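Local coordinates for hypothetical protein BVU_2266 (Bacteroides vulgatus, PDB 3TZG) that is of unknown function but folds as a porin-like beta barrel, at residues Y206-H210 against G211-Y215; R222-E226 against N227-I231; V233-N236 against Y237-L241. All coordinates share one frame; numbering follows the deposited sequence.

Overall arrangement
Three successive beta hairpins near the C-terminal end of the chain hold these contacts. Interaction 1 comes first along the chain and closes the loop between strands 199-208 and 213-224. Interaction 2 closes the turn at the far end of strand 213-224, where the chain enters strand 227-235. Interaction 3 then closes the loop into strand 239-247. The contacts run in series; none nests in or crosses another. Interactions 1 and 2 share strand 213-224, yet their centres are about 31 Å apart. Interactions 1 and 3 touch: the Tyr215 ring stacks with Tyr235 and packs against Leu241. Together the three join four neighbouring strands of the barrel wall.

Interaction 1 of 3, residues Y206-H210 against G211-Y215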
ATOM      1  N   TYR A 206      -2.347  -0.317 -16.569  1.00 44.73           N
ATOM      2  CA  TYR A 206      -3.513   0.393 -16.062  1.00 43.94           C
ATOM      3  C   TYR A 206      -4.525   0.683 -17.133  1.00 51.09           C
ATOM      4  O   TYR A 206      -4.183   1.320 -18.124  1.00 53.18           O
ATOM      5  CB  TYR A 206      -3.074   1.727 -15.456  1.00 44.01           C
ATOM      6  CG  TYR A 206      -2.107   1.546 -14.324  1.00 44.63           C
ATOM      7  CD1 TYR A 206      -2.558   1.317 -13.026  1.00 46.91           C
ATOM      8  CD2 TYR A 206      -0.737   1.624 -14.536  1.00 43.88           C
ATOM      9  CE1 TYR A 206      -1.662   1.160 -11.971  1.00 47.54           C
ATOM     10  CE2 TYR A 206       0.166   1.454 -13.493  1.00 43.52           C
ATOM     11  CZ  TYR A 206      -0.300   1.210 -12.215  1.00 47.94           C
ATOM     12  OH  TYR A 206       0.597   1.009 -11.200  1.00 45.67           O
ATOM     13  N   CYS A 207      -5.779   0.304 -16.914  1.00 47.93           N
ATOM     14  CA  CYS A 207      -6.826   0.627 -17.863  1.00 50.20           C
ATOM     15  C   CYS A 207      -7.893   1.439 -17.130  1.00 55.41           C
ATOM     16  O   CYS A 207      -8.662   0.892 -16.350  1.00 54.21           O
ATOM     17  CB  CYS A 207      -7.386  -0.636 -18.518  1.00 51.43           C
ATOM     18  SG  CYS A 207      -8.749  -0.340 -19.676  1.00 57.38           S
HETATM   19  N   MSE A 208      -7.891   2.752 -17.336  1.00 55.64           N
HETATM   20  CA  MSE A 208      -8.829   3.648 -16.674  1.00 57.34           C
HETATM   21  C   MSE A 208     -10.116   3.826 -17.418  1.00 59.06           C
HETATM   22  O   MSE A 208     -10.125   4.006 -18.650  1.00 61.14           O
HETATM   23  CB  MSE A 208      -8.242   5.036 -16.471  1.00 62.05           C
HETATM   24  CG  MSE A 208      -7.584   5.222 -15.136  1.00 71.74           C
HETATM   25 SE   MSE A 208      -5.713   4.759 -15.276  0.75 83.75          SE
HETATM   26  CE  MSE A 208      -4.978   6.239 -16.390  1.00 82.04           C
ATOM     27  N   ASN A 209     -11.208   3.842 -16.639  1.00 50.54           N
ATOM     28  CA  ASN A 209     -12.565   4.112 -17.073  1.00 51.04           C
ATOM     29  C   ASN A 209     -12.898   3.384 -18.392  1.00 55.80           C
ATOM     30  O   ASN A 209     -13.376   3.984 -19.380  1.00 57.21           O
ATOM     31  CB  ASN A 209     -12.760   5.620 -17.213  1.00 50.86           C
ATOM     32  CG  ASN A 209     -12.548   6.304 -15.910  1.00 57.56           C
ATOM     33  OD1 ASN A 209     -13.262   6.039 -14.933  1.00 51.98           O
ATOM     34  ND2 ASN A 209     -11.489   7.109 -15.845  1.00 39.73           N
ATOM     35  N   HIS A 210     -12.648   2.066 -18.361  1.00 49.96           N
ATOM     36  CA  HIS A 210     -12.906   1.078 -19.392  1.00 51.03           C
ATOM     37  C   HIS A 210     -12.272   1.478 -20.731  1.00 54.91           C
ATOM     38  O   HIS A 210     -12.890   1.287 -21.791  1.00 56.63           O
ATOM     39  CB  HIS A 210     -14.415   0.844 -19.559  1.00 53.80           C
ATOM     40  CG  HIS A 210     -15.136   0.782 -18.252  1.00 57.63           C
ATOM     41  ND1 HIS A 210     -15.095  -0.350 -17.463  1.00 58.91           N
ATOM     42  CD2 HIS A 210     -15.869   1.739 -17.623  1.00 61.14           C
ATOM     43  CE1 HIS A 210     -15.803  -0.053 -16.383  1.00 59.23           C
ATOM     44  NE2 HIS A 210     -16.293   1.197 -16.437  1.00 60.44           N
ATOM     45  N   GLY A 211     -11.039   1.984 -20.676  1.00 47.47           N
ATOM     46  CA  GLY A 211     -10.290   2.317 -21.879  1.00 46.89           C
ATOM     47  C   GLY A 211     -10.153   3.767 -22.266  1.00 50.10           C
ATOM     48  O   GLY A 211      -9.470   4.039 -23.257  1.00 51.88           O
ATOM     49  N   LEU A 212     -10.744   4.710 -21.496  1.00 44.47           N
ATOM     50  CA  LEU A 212     -10.652   6.149 -21.813  1.00 45.33           C
ATOM     51  C   LEU A 212      -9.218   6.615 -21.705  1.00 48.85           C
ATOM     52  O   LEU A 212      -8.817   7.528 -22.425  1.00 52.32           O
ATOM     53  CB  LEU A 212     -11.564   7.031 -20.942  1.00 45.45           C
ATOM     54  CG  LEU A 212     -13.072   6.877 -21.183  1.00 50.16           C
ATOM     55  CD1 LEU A 212     -13.867   7.745 -20.245  1.00 50.10           C
ATOM     56  CD2 LEU A 212     -13.452   7.160 -22.647  1.00 52.47           C
ATOM     57  N   SER A 213      -8.438   5.970 -20.850  1.00 41.56           N
ATOM     58  CA  SER A 213      -6.995   6.167 -20.788  1.00 41.29           C
ATOM     59  C   SER A 213      -6.348   4.852 -20.313  1.00 46.06           C
ATOM     60  O   SER A 213      -7.019   4.037 -19.660  1.00 46.91           O
ATOM     61  CB  SER A 213      -6.608   7.359 -19.921  1.00 43.22           C
ATOM     62  OG  SER A 213      -6.998   7.221 -18.568  1.00 51.15           O
ATOM     63  N   THR A 214      -5.086   4.604 -20.722  1.00 39.95           N
ATOM     64  CA  THR A 214      -4.307   3.414 -20.347  1.00 37.38           C
ATOM     65  C   THR A 214      -2.901   3.834 -20.043  1.00 44.10           C
ATOM     66  O   THR A 214      -2.463   4.864 -20.533  1.00 45.55           O
ATOM     67  CB  THR A 214      -4.332   2.320 -21.451  1.00 42.87           C
ATOM     68  OG1 THR A 214      -3.725   2.804 -22.645  1.00 45.36           O
ATOM     69  CG2 THR A 214      -5.736   1.812 -21.774  1.00 38.54           C
ATOM     70  N   TYR A 215      -2.170   3.053 -19.252  1.00 43.01           N
ATOM     71  CA  TYR A 215      -0.781   3.373 -18.857  1.00 42.68           C
ATOM     72  C   TYR A 215      -0.044   2.094 -18.577  1.00 45.53           C
ATOM     73  O   TYR A 215      -0.596   1.240 -17.904  1.00 46.74           O
ATOM     74  CB  TYR A 215      -0.790   4.290 -17.610  1.00 43.47           C
ATOM     75  CG  TYR A 215       0.418   5.179 -17.453  1.00 45.35           C
ATOM     76  CD1 TYR A 215       0.595   6.290 -18.263  1.00 49.21           C
ATOM     77  CD2 TYR A 215       1.334   4.973 -16.425  1.00 44.72           C
ATOM     78  CE1 TYR A 215       1.724   7.103 -18.143  1.00 51.41           C
ATOM     79  CE2 TYR A 215       2.453   5.799 -16.273  1.00 45.78           C
ATOM     80  CZ  TYR A 215       2.646   6.863 -17.137  1.00 55.74           C
ATOM     81  OH  TYR A 215       3.723   7.712 -17.001  1.00 59.01           O
TER
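Tyr206 and Tyr215 pair their backbones in both directions. Tyr206 N donates to Tyr215 O at 2.7 Å. Tyr215 N returns a bond to Tyr206 O at 2.9 Å. Nearer the loop, Met208 N donates to Ser213 O at 2.8 Å. Cys207 and Thr214 form the non-hydrogen-bonded pair between them. Here Thr214 CA lies 3.1 Å from Tyr206 O in a CA-H...O contact.

The loop bonds are weaker. Met208 O receives weak bonds from Ser213 N and from Gly211 N, the latter at 3.0 Å. Leu212 and Ser213 both face Met208, which makes a classic beta bulge. Asn209, His210 and Gly211 all have positive phi, and this turns the chain back. Outside the hairpin, Asn209 OD1 accepts a hydrogen bond from Ser152 N on strand 150-158.

The side chains add modest packing. Tyr206 CB meets Tyr215 CB at 4.1 Å. Tyr206 CG lies anti to the carbonyl carbon, beside the backbone N (chi1 -60°), and Tyr215 O sits at the ring edge close to CD2. The Tyr215 ring leads away from Tyr206 and stacks with Tyr235. Met208, a selenomethionine, bends at chi2 and chi3, which brings CE alongside the Ser213 side chain. On the other face, Cys207 SG lies by Gly211 N. At the loop, Leu212 CD1 rests on Asn209 CB at 3.9 Å.

Main-chain hydrogen bonds therefore do most of the holding. The regular bonds lie between the strands, the weak ones in the loop. There Asn209 supplies a further anchor, to strand 150-158.

Interaction 2 of 3, residues R222-E226 against N227-I231; sequences RLDDE and NPVRI
Across the turn, Asp224 N donates to Asn227 O at 2.9 Å, and Asn227 N to Asp224 O at 3.0 Å. Further along, Arg222 O takes a bond from Val229 N at 2.9 Å and a weak one from Arg230 N. Arg222 N donates to Arg230 O at 3.1 Å. Asn227 ND2 bonds to Thr8 OG1, which ties the turn to the N-terminal part of the chain.

The two arginine side chains run side by side. Arg230 CG is anti to the backbone N (chi1 -171°), Arg222 CG lies between N and the carbonyl carbon (chi1 49°), and both chains bend at chi3. Their guanidinium groups stack, centres 3.7 Å apart and planes at 14°. Arg243 adds a third like charge near Arg230. Long, weak ion pairs of Arg230 with Glu232 and Asp245 may ease this.

On the arginine side, Val229 CG1 touches Asp224 CB at 3.6 Å. On the other face, Leu223 CD2 packs against Pro228 CG at 3.7 Å.

Asp225 and Glu226 form the corner of a type I' turn, and Val229 and Arg230 face Arg222 as a classic bulge. This is a beta hairpin with a two-residue loop, of the kind that links neighbouring barrel strands.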
ATOM      1  N   ARG A 222      17.024  -3.866  -8.155  1.00 44.12           N
ATOM      2  CA  ARG A 222      18.405  -4.327  -8.001  1.00 46.45           C
ATOM      3  C   ARG A 222      18.489  -5.023  -6.665  1.00 52.25           C
ATOM      4  O   ARG A 222      18.001  -4.497  -5.651  1.00 50.88           O
ATOM      5  CB  ARG A 222      19.496  -3.272  -8.182  1.00 48.46           C
ATOM      6  CG  ARG A 222      19.360  -1.981  -7.438  1.00 52.33           C
ATOM      7  CD  ARG A 222      20.422  -1.006  -7.939  1.00 61.90           C
ATOM      8  NE  ARG A 222      20.404  -0.849  -9.402  1.00 59.38           N
ATOM      9  CZ  ARG A 222      21.220  -0.035 -10.070  1.00 72.26           C
ATOM     10  NH1 ARG A 222      22.098   0.723  -9.414  1.00 55.85           N
ATOM     11  NH2 ARG A 222      21.159   0.035 -11.402  1.00 46.20           N
ATOM     12  N   LEU A 223      18.991  -6.273  -6.712  1.00 51.40           N
ATOM     13  CA  LEU A 223      19.037  -7.203  -5.590  1.00 52.91           C
ATOM     14  C   LEU A 223      20.446  -7.404  -5.079  1.00 57.63           C
ATOM     15  O   LEU A 223      21.365  -7.660  -5.858  1.00 57.91           O
ATOM     16  CB  LEU A 223      18.447  -8.561  -6.020  1.00 53.73           C
ATOM     17  CG  LEU A 223      16.992  -8.575  -6.519  1.00 59.18           C
ATOM     18  CD1 LEU A 223      16.774  -9.725  -7.446  1.00 60.72           C
ATOM     19  CD2 LEU A 223      15.985  -8.642  -5.383  1.00 61.87           C
ATOM     20  N   ASP A 224      20.607  -7.268  -3.763  1.00 55.66           N
ATOM     21  CA  ASP A 224      21.866  -7.487  -3.051  1.00 58.27           C
ATOM     22  C   ASP A 224      21.682  -8.755  -2.249  1.00 64.46           C
ATOM     23  O   ASP A 224      20.921  -8.767  -1.278  1.00 62.58           O
ATOM     24  CB  ASP A 224      22.228  -6.267  -2.185  1.00 60.27           C
ATOM     25  CG  ASP A 224      23.707  -5.936  -2.091  1.00 67.44           C
ATOM     26  OD1 ASP A 224      24.495  -6.825  -1.690  1.00 66.67           O
ATOM     27  OD2 ASP A 224      24.069  -4.763  -2.341  1.00 73.20           O
ATOM     28  N   ASP A 225      22.298  -9.840  -2.741  1.00 64.71           N
ATOM     29  CA  ASP A 225      22.225 -11.223  -2.271  1.00 66.72           C
ATOM     30  C   ASP A 225      20.779 -11.543  -1.814  1.00 68.56           C
ATOM     31  O   ASP A 225      20.529 -11.745  -0.623  1.00 67.59           O
ATOM     32  CB  ASP A 225      23.289 -11.607  -1.194  1.00 71.27           C
ATOM     33  CG  ASP A 225      23.654 -10.644  -0.072  1.00 85.88           C
ATOM     34  OD1 ASP A 225      22.731 -10.114   0.580  1.00 88.47           O
ATOM     35  OD2 ASP A 225      24.864 -10.549   0.261  1.00 88.18           O
ATOM     36  N   GLU A 226      19.836 -11.560  -2.816  1.00 64.79           N
ATOM     37  CA  GLU A 226      18.407 -11.928  -2.743  1.00 65.40           C
ATOM     38  C   GLU A 226      17.497 -10.798  -2.160  1.00 67.56           C
ATOM     39  O   GLU A 226      16.278 -10.871  -2.296  1.00 68.07           O
ATOM     40  CB  GLU A 226      18.245 -13.214  -1.890  1.00 69.38           C
ATOM     41  CG  GLU A 226      16.951 -14.005  -2.032  1.00 92.13           C
ATOM     42  CD  GLU A 226      16.991 -15.371  -1.360  1.00129.44           C
ATOM     43  OE1 GLU A 226      16.022 -15.707  -0.640  1.00127.76           O
ATOM     44  OE2 GLU A 226      18.012 -16.084  -1.509  1.00130.05           O
ATOM     45  N   ASN A 227      18.074  -9.756  -1.575  1.00 62.10           N
ATOM     46  CA  ASN A 227      17.294  -8.680  -0.973  1.00 59.50           C
ATOM     47  C   ASN A 227      17.146  -7.478  -1.903  1.00 60.40           C
ATOM     48  O   ASN A 227      18.160  -6.919  -2.324  1.00 61.54           O
ATOM     49  CB  ASN A 227      17.962  -8.219   0.317  1.00 58.70           C
ATOM     50  CG  ASN A 227      18.099  -9.254   1.383  1.00 69.09           C
ATOM     51  OD1 ASN A 227      19.156  -9.412   1.980  1.00 64.13           O
ATOM     52  ND2 ASN A 227      17.041  -9.978   1.645  1.00 60.27           N
ATOM     53  N   PRO A 228      15.927  -6.970  -2.162  1.00 53.01           N
ATOM     54  CA  PRO A 228      15.825  -5.789  -3.030  1.00 50.99           C
ATOM     55  C   PRO A 228      16.337  -4.533  -2.324  1.00 54.95           C
ATOM     56  O   PRO A 228      15.765  -4.100  -1.305  1.00 55.33           O
ATOM     57  CB  PRO A 228      14.328  -5.698  -3.330  1.00 50.56           C
ATOM     58  CG  PRO A 228      13.747  -6.953  -2.894  1.00 55.14           C
ATOM     59  CD  PRO A 228      14.590  -7.462  -1.783  1.00 52.97           C
ATOM     60  N   VAL A 229      17.421  -3.953  -2.864  1.00 48.92           N
ATOM     61  CA  VAL A 229      18.037  -2.764  -2.263  1.00 48.00           C
ATOM     62  C   VAL A 229      17.620  -1.510  -3.043  1.00 51.47           C
ATOM     63  O   VAL A 229      17.878  -0.399  -2.582  1.00 51.14           O
ATOM     64  CB  VAL A 229      19.573  -2.866  -2.118  1.00 51.40           C
ATOM     65  CG1 VAL A 229      19.916  -3.825  -0.998  1.00 51.74           C
ATOM     66  CG2 VAL A 229      20.258  -3.283  -3.415  1.00 50.90           C
ATOM     67  N   ARG A 230      16.935  -1.689  -4.189  1.00 47.32           N
ATOM     68  CA  ARG A 230      16.372  -0.579  -4.956  1.00 46.15           C
ATOM     69  C   ARG A 230      15.144  -1.041  -5.747  1.00 47.57           C
ATOM     70  O   ARG A 230      15.214  -2.020  -6.499  1.00 46.45           O
ATOM     71  CB  ARG A 230      17.391   0.080  -5.902  1.00 45.68           C
ATOM     72  CG  ARG A 230      16.818   1.346  -6.511  1.00 54.32           C
ATOM     73  CD  ARG A 230      17.409   1.694  -7.826  1.00 52.81           C
ATOM     74  NE  ARG A 230      18.624   2.487  -7.711  1.00 65.28           N
ATOM     75  CZ  ARG A 230      19.364   2.853  -8.759  1.00 85.66           C
ATOM     76  NH1 ARG A 230      19.029   2.452  -9.999  1.00 49.65           N
ATOM     77  NH2 ARG A 230      20.471   3.568  -8.580  1.00 74.09           N
ATOM     78  N   ILE A 231      14.036  -0.303  -5.592  1.00 43.38           N
ATOM     79  CA  ILE A 231      12.779  -0.523  -6.315  1.00 42.66           C
ATOM     80  C   ILE A 231      12.520   0.697  -7.187  1.00 48.30           C
ATOM     81  O   ILE A 231      12.500   1.811  -6.673  1.00 50.49           O
ATOM     82  CB  ILE A 231      11.580  -0.826  -5.377  1.00 44.86           C
ATOM     83  CG1 ILE A 231      11.886  -2.023  -4.418  1.00 44.04           C
ATOM     84  CG2 ILE A 231      10.323  -1.084  -6.214  1.00 44.72           C
ATOM     85  CD1 ILE A 231      10.829  -2.322  -3.401  1.00 38.95           C
TER

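Interaction 3 of 3, residues V233-N236 against Y237-L241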
ATOM      1  N   VAL A 233      10.184   2.328 -10.702  1.00 41.01           N
ATOM      2  CA  VAL A 233       9.045   2.173 -11.605  1.00 40.58           C
ATOM      3  C   VAL A 233       9.268   3.179 -12.745  1.00 47.45           C
ATOM      4  O   VAL A 233       9.369   4.388 -12.511  1.00 48.55           O
ATOM      5  CB  VAL A 233       7.670   2.307 -10.888  1.00 41.99           C
ATOM      6  CG1 VAL A 233       6.517   2.235 -11.895  1.00 41.00           C
ATOM      7  CG2 VAL A 233       7.513   1.227  -9.807  1.00 40.15           C
ATOM      8  N   LEU A 234       9.438   2.663 -13.959  1.00 44.62           N
ATOM      9  CA  LEU A 234       9.746   3.488 -15.129  1.00 45.38           C
ATOM     10  C   LEU A 234       8.675   3.442 -16.235  1.00 48.95           C
ATOM     11  O   LEU A 234       8.065   2.399 -16.496  1.00 47.06           O
ATOM     12  CB  LEU A 234      11.067   3.032 -15.762  1.00 45.76           C
ATOM     13  CG  LEU A 234      12.306   3.103 -14.924  1.00 50.86           C
ATOM     14  CD1 LEU A 234      13.140   1.909 -15.177  1.00 51.07           C
ATOM     15  CD2 LEU A 234      13.082   4.395 -15.177  1.00 54.97           C
ATOM     16  N   TYR A 235       8.532   4.578 -16.930  1.00 45.74           N
ATOM     17  CA  TYR A 235       7.697   4.741 -18.100  1.00 46.16           C
ATOM     18  C   TYR A 235       8.587   4.997 -19.312  1.00 55.00           C
ATOM     19  O   TYR A 235       9.493   5.824 -19.240  1.00 56.33           O
ATOM     20  CB  TYR A 235       6.669   5.861 -17.926  1.00 46.25           C
ATOM     21  CG  TYR A 235       5.881   6.109 -19.199  1.00 47.41           C
ATOM     22  CD1 TYR A 235       4.786   5.311 -19.537  1.00 48.96           C
ATOM     23  CD2 TYR A 235       6.265   7.101 -20.097  1.00 48.50           C
ATOM     24  CE1 TYR A 235       4.074   5.522 -20.722  1.00 49.94           C
ATOM     25  CE2 TYR A 235       5.576   7.304 -21.291  1.00 50.08           C
ATOM     26  CZ  TYR A 235       4.479   6.519 -21.602  1.00 53.20           C
ATOM     27  OH  TYR A 235       3.794   6.770 -22.776  1.00 48.16           O
ATOM     28  N   ASN A 236       8.305   4.298 -20.426  1.00 52.83           N
ATOM     29  CA  ASN A 236       8.989   4.376 -21.714  1.00 54.22           C
ATOM     30  C   ASN A 236      10.501   4.235 -21.536  1.00 63.19           C
ATOM     31  O   ASN A 236      11.293   4.952 -22.170  1.00 64.96           O
ATOM     32  CB  ASN A 236       8.644   5.660 -22.453  1.00 51.34           C
ATOM     33  CG  ASN A 236       9.129   5.646 -23.876  1.00 62.45           C
ATOM     34  OD1 ASN A 236       9.111   4.612 -24.573  1.00 57.20           O
ATOM     35  ND2 ASN A 236       9.619   6.785 -24.319  1.00 48.33           N
ATOM     36  N   TYR A 237      10.891   3.277 -20.674  1.00 61.78           N
ATOM     37  CA  TYR A 237      12.266   2.886 -20.348  1.00 63.42           C
ATOM     38  C   TYR A 237      13.071   3.958 -19.594  1.00 67.24           C
ATOM     39  O   TYR A 237      13.968   3.586 -18.851  1.00 67.92           O
ATOM     40  CB  TYR A 237      13.071   2.519 -21.611  1.00 67.41           C
ATOM     41  CG  TYR A 237      12.390   1.557 -22.563  1.00 71.85           C
ATOM     42  CD1 TYR A 237      12.530   0.176 -22.412  1.00 73.82           C
ATOM     43  CD2 TYR A 237      11.716   2.023 -23.688  1.00 74.70           C
ATOM     44  CE1 TYR A 237      11.973  -0.716 -23.333  1.00 75.77           C
ATOM     45  CE2 TYR A 237      11.131   1.142 -24.601  1.00 77.06           C
ATOM     46  CZ  TYR A 237      11.269  -0.229 -24.423  1.00 86.25           C
ATOM     47  OH  TYR A 237      10.700  -1.105 -25.322  1.00 90.03           O
ATOM     48  N   THR A 238      12.806   5.251 -19.778  1.00 64.17           N
ATOM     49  CA  THR A 238      13.659   6.274 -19.166  1.00 64.58           C
ATOM     50  C   THR A 238      12.948   7.201 -18.171  1.00 66.91           C
ATOM     51  O   THR A 238      13.642   7.775 -17.327  1.00 67.35           O
ATOM     52  CB  THR A 238      14.276   7.159 -20.265  1.00 76.39           C
ATOM     53  OG1 THR A 238      13.233   7.829 -20.984  1.00 82.80           O
ATOM     54  CG2 THR A 238      15.157   6.369 -21.231  1.00 72.18           C
ATOM     55  N   LYS A 239      11.615   7.407 -18.279  1.00 60.98           N
ATOM     56  CA  LYS A 239      10.947   8.318 -17.338  1.00 59.66           C
ATOM     57  C   LYS A 239      10.782   7.614 -15.985  1.00 61.92           C
ATOM     58  O   LYS A 239       9.980   6.690 -15.856  1.00 61.14           O
ATOM     59  CB  LYS A 239       9.599   8.831 -17.879  1.00 61.40           C
ATOM     60  CG  LYS A 239       8.920   9.874 -16.999  1.00 69.52           C
ATOM     61  CD  LYS A 239       7.541  10.219 -17.525  1.00 82.54           C
ATOM     62  CE  LYS A 239       6.778  11.215 -16.677  1.00105.18           C
ATOM     63  NZ  LYS A 239       7.356  12.587 -16.754  1.00121.08           N
ATOM     64  N   LEU A 240      11.582   8.035 -14.989  1.00 58.01           N
ATOM     65  CA  LEU A 240      11.543   7.461 -13.649  1.00 55.98           C
ATOM     66  C   LEU A 240      10.352   8.037 -12.916  1.00 59.58           C
ATOM     67  O   LEU A 240      10.225   9.255 -12.838  1.00 62.02           O
ATOM     68  CB  LEU A 240      12.868   7.718 -12.896  1.00 55.76           C
ATOM     69  CG  LEU A 240      13.032   7.095 -11.508  1.00 57.64           C
ATOM     70  CD1 LEU A 240      13.003   5.599 -11.563  1.00 57.11           C
ATOM     71  CD2 LEU A 240      14.316   7.499 -10.918  1.00 58.13           C
ATOM     72  N   LEU A 241       9.453   7.177 -12.445  1.00 52.45           N
ATOM     73  CA  LEU A 241       8.239   7.622 -11.769  1.00 50.43           C
ATOM     74  C   LEU A 241       8.394   7.505 -10.280  1.00 53.28           C
ATOM     75  O   LEU A 241       7.821   8.321  -9.579  1.00 54.70           O
ATOM     76  CB  LEU A 241       6.982   6.845 -12.232  1.00 49.02           C
ATOM     77  CG  LEU A 241       6.682   6.809 -13.758  1.00 53.31           C
ATOM     78  CD1 LEU A 241       5.462   6.028 -14.044  1.00 50.96           C
ATOM     79  CD2 LEU A 241       6.571   8.196 -14.368  1.00 59.18           C
TER
HETATM   80  O   HOH W   1       9.030   1.120 -19.123  1.00 47.31           O
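Leu234 CD2 meets Leu240 CD1 at 3.8 Å, the side chains crossing at a slant. Leu240 CG is anti to the backbone N, chi1 -176°, and this carries CD1 toward Leu234. Apolar contacts lie on the other face as well. There Leu241 CD1 touches Tyr235 CB at 4.1 Å and comes more loosely to Val233 CG1. Leu241 also packs on Val217 of strand 213-224. The Tyr235 ring leads away from this hairpin, into its stack with Tyr215 of the same neighbouring strand. The far end of the Lys239 side chain leads away too.

This is a tight beta hairpin of the barrel wall, with Asn236, Tyr237 and Thr238 as its loop. Asn236 and Tyr237 both have positive phi and carry the reversal. Segments 233-235 and 239-241 run at 141°, well short of exactly antiparallel.

Backbone hydrogen bonds hold the two strands together. Tyr235 N donates to Lys239 O at 2.8 Å. This bond is almost straight, 173° at the hydrogen. Lys239 N returns to Tyr235 O, also at 2.8 Å. Beyond the non-hydrogen-bonded pair Leu234 and Leu240, Leu241 N donates to Val233 O at 2.8 Å. Within that pair, Leu234 CA makes a CA-H...O contact with Lys239 O.

At the loop the bonds weaken. Thr238 N makes weak bonds to Tyr235 O and Asn236 O. A water bridges the end of the first strand and the loop: it donates to Leu234 O at 3.1 Å and accepts from Tyr237 N at 3.2 Å.

At the tip, Asn236 OD1 approaches Tyr237 CD2 at 3.8 Å, with the amide plane tilted steeply against the ring.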